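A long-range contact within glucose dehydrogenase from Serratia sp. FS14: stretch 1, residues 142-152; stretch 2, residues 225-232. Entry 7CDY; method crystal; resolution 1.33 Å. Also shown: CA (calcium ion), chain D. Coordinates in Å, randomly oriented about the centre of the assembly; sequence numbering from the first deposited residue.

Stretch 1 (142-152) GENNQRPTAQE
Stretch 2 225-232: KNYGWPLA

In stretch 1 a type I' turn runs from Glu 143 to Gln 146 (Gln 146 N to Glu 143 O, 3.0 Å), and the chain continues as a 3-10 segment, 147-151. Stretch 2 is irregular, with a cis peptide before Pro 230. The CA atoms of Arg 147 and Pro 230 lie 6.0 Å apart, those of Ala 150 and Trp 229 6.4 Å; 391 Å² is buried, both sides summed.

Gln 151 points toward stretch 2 and folds back (chi1 m, chi2 m, chi3 -56°), which lets its amide meet that of Asn 226 (chi1 t, chi2 -20°) in a reciprocal pair: Asn 226 ND2 donates to Gln 151 OE1 at 2.8 Å, and Gln 151 NE2 to Asn 226 OD1 at 3.0 Å. Gln 151 NE2 also donates to Trp 229 O (2.9 Å, 164°). Asn 226 OD1 additionally accepts from Gly 228 N at 2.9 Å.

Trp 229 (chi1 t, chi2 -104°) carries its indole to Glu 143, where NE1 donates to OE2 at 2.9 Å. Glu 143 (p, p) also accepts at OE1 from Asn 145 N (2.9 Å). Ala 150 CB packs at the indole edge, 3.9 Å from Trp 229 CD1. Arg 147 (m, t, m, chi4 -91°) approaches obliquely, CD 3.5 Å from Trp 229 CZ2, while its O lies 3.4 Å from Pro 230 CD.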

# COMPACT_ATOMS: atom_id res chain seq x y z
N GLY A 142 -0.22 -2.66 9.06
CA GLY A 142 -1.45 -2.93 9.79
C GLY A 142 -1.17 -3.37 11.21
O GLY A 142 -0.04 -3.61 11.63
N GLU A 143 -2.25 -3.48 11.99
CA GLU A 143 -2.11 -3.89 13.42
C GLU A 143 -2.34 -5.40 13.62
O GLU A 143 -2.55 -5.77 14.74
CB GLU A 143 -2.93 -3.04 14.40
CG GLU A 143 -4.32 -2.60 13.95
CD GLU A 143 -5.36 -3.67 13.63
OE1 GLU A 143 -5.04 -4.56 12.87
OE2 GLU A 143 -6.48 -3.54 14.09
N ASN A 144 -2.25 -6.20 12.54
CA ASN A 144 -2.26 -7.66 12.65
C ASN A 144 -3.57 -8.20 13.22
O ASN A 144 -3.63 -9.38 13.64
CB ASN A 144 -1.09 -8.21 13.49
CG ASN A 144 0.31 -8.01 12.85
OD1 ASN A 144 1.30 -8.32 13.52
ND2 ASN A 144 0.40 -7.51 11.63
N ASN A 145 -4.62 -7.38 13.26
CA ASN A 145 -5.92 -7.70 13.83
C ASN A 145 -5.91 -7.76 15.36
O ASN A 145 -6.77 -8.40 15.96
CB ASN A 145 -6.59 -8.95 13.22
CG ASN A 145 -8.10 -8.90 13.29
OD1 ASN A 145 -8.70 -7.82 13.41
ND2 ASN A 145 -8.72 -10.07 13.24
N GLN A 146 -4.95 -7.10 15.99
CA GLN A 146 -4.93 -6.90 17.44
C GLN A 146 -5.16 -5.40 17.66
O GLN A 146 -4.21 -4.62 17.74
CB GLN A 146 -3.63 -7.39 18.04
CG GLN A 146 -3.42 -8.90 17.84
CD GLN A 146 -4.45 -9.72 18.60
OE1 GLN A 146 -4.89 -9.34 19.69
NE2 GLN A 146 -4.85 -10.85 18.02
N ARG A 147 -6.42 -5.01 17.77
CA ARG A 147 -6.79 -3.59 17.65
C ARG A 147 -6.02 -2.66 18.58
O ARG A 147 -5.52 -1.63 18.09
CB ARG A 147 -8.32 -3.41 17.79
CG ARG A 147 -9.17 -4.13 16.74
CD ARG A 147 -10.67 -3.82 16.92
NE ARG A 147 -11.10 -4.16 18.28
CZ ARG A 147 -11.58 -5.35 18.62
NH1 ARG A 147 -11.89 -5.59 19.89
NH2 ARG A 147 -11.76 -6.30 17.71
N PRO A 148 -5.89 -2.92 19.88
CA PRO A 148 -5.25 -1.93 20.76
C PRO A 148 -3.78 -1.70 20.46
O PRO A 148 -3.25 -0.65 20.87
CB PRO A 148 -5.43 -2.52 22.17
CG PRO A 148 -6.47 -3.56 22.04
CD PRO A 148 -6.39 -4.08 20.64
N THR A 149 -3.11 -2.62 19.77
CA THR A 149 -1.68 -2.47 19.56
C THR A 149 -1.34 -1.28 18.67
O THR A 149 -0.21 -0.79 18.72
CB THR A 149 -1.04 -3.76 19.03
OG1 THR A 149 -1.57 -4.05 17.72
CG2 THR A 149 -1.30 -4.93 19.97
N ALA A 150 -2.30 -0.77 17.88
CA ALA A 150 -2.03 0.41 17.06
C ALA A 150 -1.69 1.62 17.91
O ALA A 150 -0.97 2.52 17.45
CB ALA A 150 -3.24 0.71 16.16
N GLN A 151 -2.17 1.67 19.16
CA GLN A 151 -1.91 2.77 20.07
C GLN A 151 -0.63 2.57 20.87
O GLN A 151 -0.18 3.52 21.52
CB GLN A 151 -3.07 2.91 21.07
CG GLN A 151 -4.37 3.39 20.43
CD GLN A 151 -4.25 4.80 19.93
OE1 GLN A 151 -3.90 5.71 20.69
NE2 GLN A 151 -4.50 5.01 18.63
N GLU A 152 -0.04 1.38 20.86
CA GLU A 152 1.07 1.07 21.74
C GLU A 152 2.37 1.52 21.09
O GLU A 152 2.71 1.09 19.98
CB GLU A 152 1.05 -0.41 22.10
CG GLU A 152 -0.23 -0.75 22.88
CD GLU A 152 -0.45 -2.22 23.13
OE1 GLU A 152 0.52 -2.99 23.13
OE2 GLU A 152 -1.62 -2.61 23.34
N LYS A 225 2.01 11.96 15.11
CA LYS A 225 0.55 12.08 15.30
C LYS A 225 -0.15 10.71 15.37
O LYS A 225 0.29 9.74 14.80
CB LYS A 225 -0.05 12.93 14.17
CG LYS A 225 -0.16 14.41 14.45
CD LYS A 225 1.07 15.06 14.81
CE LYS A 225 0.80 16.56 14.92
NZ LYS A 225 1.77 17.22 15.81
N ASN A 226 -1.25 10.74 16.07
CA ASN A 226 -2.13 9.58 16.36
C ASN A 226 -3.35 9.66 15.44
O ASN A 226 -4.10 10.57 15.60
CB ASN A 226 -2.53 9.67 17.83
CG ASN A 226 -3.22 8.43 18.33
OD1 ASN A 226 -3.73 7.66 17.56
ND2 ASN A 226 -3.29 8.27 19.63
N TYR A 227 -3.58 8.65 14.61
CA TYR A 227 -4.71 8.57 13.64
C TYR A 227 -5.95 7.89 14.26
O TYR A 227 -6.96 7.68 13.64
CB TYR A 227 -4.21 8.22 12.22
CG TYR A 227 -3.43 9.40 11.72
CD1 TYR A 227 -2.12 9.60 12.10
CD2 TYR A 227 -4.07 10.42 11.07
CE1 TYR A 227 -1.45 10.77 11.81
CE2 TYR A 227 -3.41 11.59 10.76
CZ TYR A 227 -2.11 11.77 11.15
OH TYR A 227 -1.52 12.96 10.89
N GLY A 228 -5.80 7.57 15.53
CA GLY A 228 -6.89 7.21 16.45
C GLY A 228 -7.34 5.77 16.56
O GLY A 228 -8.02 5.47 17.52
N TRP A 229 -6.98 4.92 15.63
CA TRP A 229 -7.51 3.53 15.71
C TRP A 229 -6.96 2.85 16.95
O TRP A 229 -5.77 2.92 17.16
CB TRP A 229 -7.15 2.73 14.46
CG TRP A 229 -7.58 1.30 14.50
CD1 TRP A 229 -6.79 0.21 14.73
CD2 TRP A 229 -8.93 0.79 14.43
NE1 TRP A 229 -7.52 -0.94 14.74
CE2 TRP A 229 -8.84 -0.62 14.54
CE3 TRP A 229 -10.17 1.36 14.19
CZ2 TRP A 229 -9.95 -1.44 14.47
CZ3 TRP A 229 -11.28 0.56 14.12
CH2 TRP A 229 -11.16 -0.83 14.25
N PRO A 230 -7.75 2.13 17.77
CA PRO A 230 -9.20 1.89 17.69
C PRO A 230 -10.04 2.76 18.62
O PRO A 230 -11.22 2.47 18.81
CB PRO A 230 -9.32 0.43 18.14
CG PRO A 230 -8.28 0.34 19.22
CD PRO A 230 -7.13 1.24 18.77
N LEU A 231 -9.44 3.81 19.19
CA LEU A 231 -10.18 4.72 20.07
C LEU A 231 -11.14 5.60 19.28
O LEU A 231 -12.21 5.98 19.79
CB LEU A 231 -9.20 5.63 20.80
CG LEU A 231 -8.10 4.94 21.60
CD1 LEU A 231 -7.17 5.98 22.26
CD2 LEU A 231 -8.70 4.01 22.63
N ALA A 232 -10.77 5.97 18.06
CA ALA A 232 -11.61 6.76 17.18
C ALA A 232 -11.81 5.99 15.88
O ALA A 232 -10.85 5.42 15.34
CB ALA A 232 -10.96 8.10 16.88
CA CA D . -8.40 7.18 11.91
O HOH W 1 -9.38 5.31 13.04
O HOH W 2 -6.56 5.66 11.58
O HOH W 3 -9.95 8.40 13.22
O HOH W 4 -7.67 9.36 11.03